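Local coordinates for sialidase B (Streptococcus pneumoniae serotype 4, PDB 4XHX), which cleaves terminal sialic acid residues from oligosaccharides, glycoproteins and glycolipids as an exo-alpha-sialidase of glycosyl hydrolase family 33, at residues D289-E294 with L466-Y471. The protein carries 1 engineered substitution. Numbering follows the deposited sequence.
Sequences DSSIVE and LIFATY. With JKK (2-[(3-chlorobenzyl)amino]ethanesulfonic acid), chain B.
Phe468 reaches from strand 466-471 to strand 289-294 and sets its ring against Ser291 and Val293. Its CG is anti to its own carbonyl carbon (chi1 -78°), which brings the ring end nearer. CZ touches CG1 of Val293 at 3.5 Å. The two side chains meet at a slant. Ser291 OG lies at the ring edge, 3.5 Å from Phe468 CD1. Leu466 CD2 adds a looser apolar touch on Val293 CG1.

No direct hydrogen bond joins the segments, but two waters do. One accepts from Ser291 OG and donates to Ala469 O, both at 3.0 Å. The other lies 2.7 Å from both Asp289 OD2 and Tyr471 OH. Both residues also approach the benzyl end of bound JKK. OD2 of Asp289 comes within 3.3 Å of the JKK ring carbon CAG. JKK hydrogen-bonds to Asp232, the probable proton acceptor, and to the probable substrate-binding Arg207, Arg519 and Arg581, consistent with the catalytic site. The contact is buried, and its water-linked end borders the ligand.

The strands run antiparallel in one mixed sheet of the beta-propeller catalytic domain, their axes 8.3 Å apart at closest. Strand 451-459 lies between them, and strand 301-308 pairs with strand 286-294 beyond.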
loop_
_atom_site.group_PDB
_atom_site.type_symbol
_atom_site.label_atom_id
_atom_site.label_comp_id
_atom_site.label_asym_id
_atom_site.label_seq_id
_atom_site.Cartn_x
_atom_site.Cartn_y
_atom_site.Cartn_z
ATOM N N ASP A 289 -7.687 6.107 -2.361
ATOM C CA ASP A 289 -6.974 6.768 -3.456
ATOM C C ASP A 289 -6.826 8.279 -3.257
ATOM O O ASP A 289 -7.713 9.058 -3.594
ATOM C CB ASP A 289 -7.619 6.472 -4.816
ATOM C CG ASP A 289 -7.472 5.014 -5.240
ATOM O OD1 ASP A 289 -6.777 4.233 -4.548
ATOM O OD2 ASP A 289 -8.056 4.650 -6.276
ATOM N N SER A 290 -5.680 8.692 -2.735
ATOM C CA SER A 290 -5.434 10.108 -2.505
ATOM C C SER A 290 -4.409 10.648 -3.496
ATOM O O SER A 290 -3.590 9.902 -4.030
ATOM C CB SER A 290 -4.960 10.347 -1.064
ATOM O OG SER A 290 -3.764 9.643 -0.820
ATOM N N SER A 291 -4.454 11.958 -3.712
ATOM C CA SER A 291 -3.526 12.647 -4.600
ATOM C C SER A 291 -3.205 14.036 -4.024
ATOM O O SER A 291 -4.065 14.670 -3.404
ATOM C CB SER A 291 -4.152 12.784 -5.980
ATOM O OG SER A 291 -3.198 13.227 -6.916
ATOM N N ILE A 292 -1.981 14.514 -4.244
ATOM C CA ILE A 292 -1.511 15.769 -3.643
ATOM C C ILE A 292 -0.995 16.754 -4.699
ATOM O O ILE A 292 -0.424 16.355 -5.711
ATOM C CB ILE A 292 -0.346 15.518 -2.652
ATOM C CG1 ILE A 292 -0.780 14.617 -1.500
ATOM C CG2 ILE A 292 0.209 16.846 -2.072
ATOM C CD1 ILE A 292 0.348 14.323 -0.550
ATOM N N VAL A 293 -1.205 18.037 -4.454
ATOM C CA VAL A 293 -0.557 19.071 -5.237
ATOM C C VAL A 293 -0.329 20.282 -4.340
ATOM O O VAL A 293 -0.998 20.428 -3.313
ATOM C CB VAL A 293 -1.394 19.484 -6.459
ATOM C CG1 VAL A 293 -2.509 20.464 -6.036
ATOM C CG2 VAL A 293 -0.473 20.098 -7.526
ATOM N N GLU A 294 0.626 21.141 -4.707
ATOM C CA GLU A 294 0.854 22.388 -3.964
ATOM C C GLU A 294 0.544 23.586 -4.851
ATOM O O GLU A 294 0.929 23.616 -6.025
ATOM C CB GLU A 294 2.285 22.477 -3.379
ATOM C CG GLU A 294 2.495 23.707 -2.482
ATOM C CD GLU A 294 3.882 23.783 -1.832
ATOM O OE1 GLU A 294 4.901 23.684 -2.549
ATOM O OE2 GLU A 294 3.943 23.951 -0.591
ATOM N N LEU A 466 -3.901 24.256 -11.680
ATOM C CA LEU A 466 -3.795 23.018 -10.921
ATOM C C LEU A 466 -4.598 21.922 -11.605
ATOM O O LEU A 466 -5.746 22.128 -11.982
ATOM C CB LEU A 466 -4.335 23.222 -9.508
ATOM C CG LEU A 466 -3.670 24.341 -8.710
ATOM C CD1 LEU A 466 -4.361 24.507 -7.367
ATOM C CD2 LEU A 466 -2.171 24.073 -8.553
ATOM N N ILE A 467 -4.002 20.749 -11.758
ATOM C CA ILE A 467 -4.676 19.679 -12.474
ATOM C C ILE A 467 -4.608 18.385 -11.691
ATOM O O ILE A 467 -3.528 17.950 -11.285
ATOM C CB ILE A 467 -4.088 19.471 -13.900
ATOM C CG1 ILE A 467 -4.032 20.801 -14.656
ATOM C CG2 ILE A 467 -4.936 18.459 -14.689
ATOM C CD1 ILE A 467 -3.557 20.703 -16.094
ATOM N N PHE A 468 -5.770 17.785 -11.460
ATOM C CA PHE A 468 -5.834 16.432 -10.933
ATOM C C PHE A 468 -6.459 15.517 -11.973
ATOM O O PHE A 468 -7.544 15.790 -12.480
ATOM C CB PHE A 468 -6.662 16.372 -9.652
ATOM C CG PHE A 468 -5.933 16.856 -8.419
ATOM C CD1 PHE A 468 -5.025 16.039 -7.766
ATOM C CD2 PHE A 468 -6.183 18.117 -7.890
ATOM C CE1 PHE A 468 -4.368 16.473 -6.609
ATOM C CE2 PHE A 468 -5.525 18.551 -6.731
ATOM C CZ PHE A 468 -4.624 17.723 -6.094
ATOM N N ALA A 469 -5.781 14.422 -12.288
ATOM C CA ALA A 469 -6.333 13.456 -13.225
ATOM C C ALA A 469 -7.318 12.562 -12.492
ATOM O O ALA A 469 -7.099 12.184 -11.327
ATOM C CB ALA A 469 -5.224 12.623 -13.871
ATOM N N THR A 470 -8.420 12.259 -13.168
ATOM C CA THR A 470 -9.368 11.255 -12.704
ATOM C C THR A 470 -9.735 10.381 -13.902
ATOM O O THR A 470 -9.422 10.729 -15.045
ATOM C CB THR A 470 -10.656 11.879 -12.136
ATOM O OG1 THR A 470 -11.468 12.395 -13.206
ATOM C CG2 THR A 470 -10.341 12.993 -11.135
ATOM N N TYR A 471 -10.390 9.251 -13.653
ATOM C CA TYR A 471 -10.799 8.384 -14.755
ATOM C C TYR A 471 -12.227 7.883 -14.588
ATOM O O TYR A 471 -12.753 7.782 -13.480
ATOM C CB TYR A 471 -9.834 7.195 -14.934
ATOM C CG TYR A 471 -9.828 6.201 -13.788
ATOM C CD1 TYR A 471 -10.699 5.105 -13.765
ATOM C CD2 TYR A 471 -8.937 6.341 -12.741
ATOM C CE1 TYR A 471 -10.683 4.196 -12.710
ATOM C CE2 TYR A 471 -8.915 5.454 -11.700
ATOM C CZ TYR A 471 -9.779 4.383 -11.678
ATOM O OH TYR A 471 -9.719 3.514 -10.606
HETATM C CAE JKK B . -11.746 3.605 -5.929
HETATM C CAF JKK B . -12.622 2.779 -5.148
HETATM C CAG JKK B . -10.811 2.993 -6.790
HETATM C CAH JKK B . -11.634 0.769 -6.090
HETATM C CAI JKK B . -7.797 -0.508 -7.824
HETATM C CAJ JKK B . -6.709 -1.210 -7.043
HETATM C CAK JKK B . -9.748 0.905 -7.787
HETATM C CAM JKK B . -12.562 1.382 -5.229
HETATM C CAN JKK B . -10.761 1.588 -6.883
HETATM N NAL JKK B . -8.668 0.309 -7.027
HETATM O OAA JKK B . -5.646 -2.557 -9.162
HETATM O OAB JKK B . -7.110 -3.770 -7.623
HETATM O OAC JKK B . -4.891 -3.204 -6.929
HETATM S SAO JKK B . -6.046 -2.764 -7.711
HETATM CL CL JKK B . -13.634 0.389 -4.275
HETATM O O HOH W 1 -7.757 3.619 -8.716
HETATM O O HOH W 2 -4.976 12.655 -9.299
#